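Local atomic coordinates of ferrichrome-binding protein (Bacillus subtilis subsp. subtilis, PDB entry 3G9Q), a protein that binds iron(3+)-hydroxamate complexes such as ferrichrome and hands them to the membrane permease of the FhuCBGD ABC transporter. Residues Lys15-Met20 and Asn71-Ile76. Residues are numbered along the deposited sequence; the frame is centred on the assembly and turned at random.
Sequences KRVVVM and NPDLII
V17, V18 and V19 pair in parallel with L74, I75 and I76, the short strand axes running 5.0 Å apart and 13° from each other. They are the two central strands of a four-stranded parallel sheet of order 2-1-3-4, in one lobe of this solute-binding protein; the strands 35-37 and 94-97 flank them. Bonding alternates in the usual parallel way: V18 N gives to L74 O, V18 O accepts from I76 N at 3.0 Å, and M20 N donates to I76 O at 2.8 Å.

Just before the strands the backbone bond from D73 N to R16 O, 2.8 Å, is joined by a side chain: the D73 carboxylate, its CG set between backbone N and carbonyl carbon (chi1 56°), turns back to the other segment. Its OD2 accepts from R16 N at 2.8 Å, the donor standing 45° out of the carboxylate plane, and more weakly from K15 N. An alanine at D73 would probably leave the R16 amide without this acceptor and let the lead-in to the first strand move more freely.

R16 itself turns its NE to L70 O, with its guanidinium lying nearly parallel to the N71 side-chain amide. On the sheet face bearing V17, L74, V19 and I76, V17 CG2 lies alongside L74 CD2 at 3.9 Å, and I76 CG2 nestles against both methyls of V19. The other face lies under helix 64-68, whose V67 touches V18, P72, I75 and M20. There I75 carries CG1 anti to its carbonyl carbon, bringing CD1 against V18, whose CG2 also meets P72 CB at 3.5 Å.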
loop_
_atom_site.group_PDB
_atom_site.type_symbol
_atom_site.label_atom_id
_atom_site.label_comp_id
_atom_site.label_asym_id
_atom_site.label_seq_id
_atom_site.Cartn_x
_atom_site.Cartn_y
_atom_site.Cartn_z
ATOM N N LYS A 15 17.460 0.305 19.788
ATOM C CA LYS A 15 16.589 1.012 20.721
ATOM C C LYS A 15 15.973 2.287 20.149
ATOM O O LYS A 15 14.883 2.682 20.556
ATOM C CB LYS A 15 17.358 1.329 22.016
ATOM C CG LYS A 15 17.707 0.088 22.856
ATOM C CD LYS A 15 18.762 0.364 23.952
ATOM C CE LYS A 15 18.247 1.238 25.097
ATOM N NZ LYS A 15 19.317 1.491 26.113
ATOM N N ARG A 16 16.658 2.931 19.208
ATOM C CA ARG A 16 16.122 4.153 18.608
ATOM C C ARG A 16 16.364 4.186 17.105
ATOM O O ARG A 16 17.486 4.416 16.657
ATOM C CB ARG A 16 16.746 5.397 19.250
ATOM C CG ARG A 16 16.532 5.542 20.760
ATOM C CD ARG A 16 17.201 6.809 21.249
ATOM N NE ARG A 16 16.556 8.007 20.706
ATOM C CZ ARG A 16 15.439 8.534 21.201
ATOM N NH1 ARG A 16 14.905 9.617 20.657
ATOM N NH2 ARG A 16 14.859 7.981 22.250
ATOM N N VAL A 17 15.301 3.968 16.334
ATOM C CA VAL A 17 15.384 3.957 14.877
ATOM C C VAL A 17 14.664 5.132 14.217
ATOM O O VAL A 17 13.517 5.439 14.538
ATOM C CB VAL A 17 14.782 2.652 14.284
ATOM C CG1 VAL A 17 14.881 2.681 12.769
ATOM C CG2 VAL A 17 15.503 1.435 14.832
ATOM N N VAL A 18 15.357 5.788 13.296
ATOM C CA VAL A 18 14.789 6.894 12.543
ATOM C C VAL A 18 14.595 6.354 11.123
ATOM O O VAL A 18 15.561 5.942 10.458
ATOM C CB VAL A 18 15.742 8.117 12.504
ATOM C CG1 VAL A 18 15.207 9.174 11.543
ATOM C CG2 VAL A 18 15.897 8.697 13.890
ATOM N N VAL A 19 13.342 6.341 10.676
ATOM C CA VAL A 19 12.995 5.833 9.357
ATOM C C VAL A 19 12.677 6.970 8.404
ATOM O O VAL A 19 11.657 7.628 8.550
ATOM C CB VAL A 19 11.764 4.905 9.448
ATOM C CG1 VAL A 19 11.446 4.317 8.092
ATOM C CG2 VAL A 19 12.022 3.807 10.461
HETATM N N MSE A 20 13.543 7.215 7.431
HETATM C CA MSE A 20 13.283 8.297 6.488
HETATM C C MSE A 20 12.494 7.843 5.253
HETATM O O MSE A 20 12.050 8.666 4.445
HETATM C CB MSE A 20 14.599 8.985 6.102
HETATM C CG MSE A 20 15.056 10.033 7.130
HETATM SE SE MSE A 20 16.975 10.407 7.126
HETATM C CE MSE A 20 17.060 11.817 5.784
ATOM N N ASN A 71 19.171 11.367 18.249
ATOM C CA ASN A 71 20.301 10.438 18.466
ATOM C C ASN A 71 19.915 8.973 18.255
ATOM O O ASN A 71 19.734 8.214 19.202
ATOM C CB ASN A 71 20.977 10.649 19.850
ATOM C CG ASN A 71 20.021 10.474 21.039
ATOM O OD1 ASN A 71 20.261 9.645 21.924
ATOM N ND2 ASN A 71 18.952 11.273 21.075
ATOM N N PRO A 72 19.784 8.563 16.983
ATOM C CA PRO A 72 19.411 7.189 16.648
ATOM C C PRO A 72 20.579 6.224 16.652
ATOM O O PRO A 72 21.733 6.626 16.470
ATOM C CB PRO A 72 18.821 7.338 15.256
ATOM C CG PRO A 72 19.739 8.349 14.650
ATOM C CD PRO A 72 19.848 9.387 15.758
ATOM N N ASP A 73 20.264 4.950 16.860
ATOM C CA ASP A 73 21.277 3.908 16.847
ATOM C C ASP A 73 21.176 3.158 15.517
ATOM O O ASP A 73 21.912 2.206 15.259
ATOM C CB ASP A 73 21.128 2.939 18.051
ATOM C CG ASP A 73 19.743 2.289 18.149
ATOM O OD1 ASP A 73 19.134 1.976 17.106
ATOM O OD2 ASP A 73 19.274 2.063 19.279
ATOM N N LEU A 74 20.253 3.610 14.675
ATOM C CA LEU A 74 20.042 3.032 13.353
ATOM C C LEU A 74 19.163 3.945 12.471
ATOM O O LEU A 74 18.124 4.450 12.917
ATOM C CB LEU A 74 19.397 1.642 13.455
ATOM C CG LEU A 74 19.064 0.973 12.119
ATOM C CD1 LEU A 74 20.328 0.416 11.490
ATOM C CD2 LEU A 74 18.059 -0.137 12.355
ATOM N N ILE A 75 19.598 4.150 11.223
ATOM C CA ILE A 75 18.883 4.979 10.252
ATOM C C ILE A 75 18.505 4.190 9.016
ATOM O O ILE A 75 19.316 3.441 8.480
ATOM C CB ILE A 75 19.736 6.157 9.753
ATOM C CG1 ILE A 75 20.035 7.097 10.898
ATOM C CG2 ILE A 75 18.980 6.928 8.684
ATOM C CD1 ILE A 75 18.839 7.801 11.591
ATOM N N ILE A 76 17.277 4.342 8.553
ATOM C CA ILE A 76 16.927 3.642 7.340
ATOM C C ILE A 76 16.398 4.620 6.296
ATOM O O ILE A 76 15.512 5.422 6.576
ATOM C CB ILE A 76 15.927 2.481 7.601
ATOM C CG1 ILE A 76 15.464 1.926 6.266
ATOM C CG2 ILE A 76 14.751 2.933 8.446
ATOM C CD1 ILE A 76 14.361 2.684 5.470
#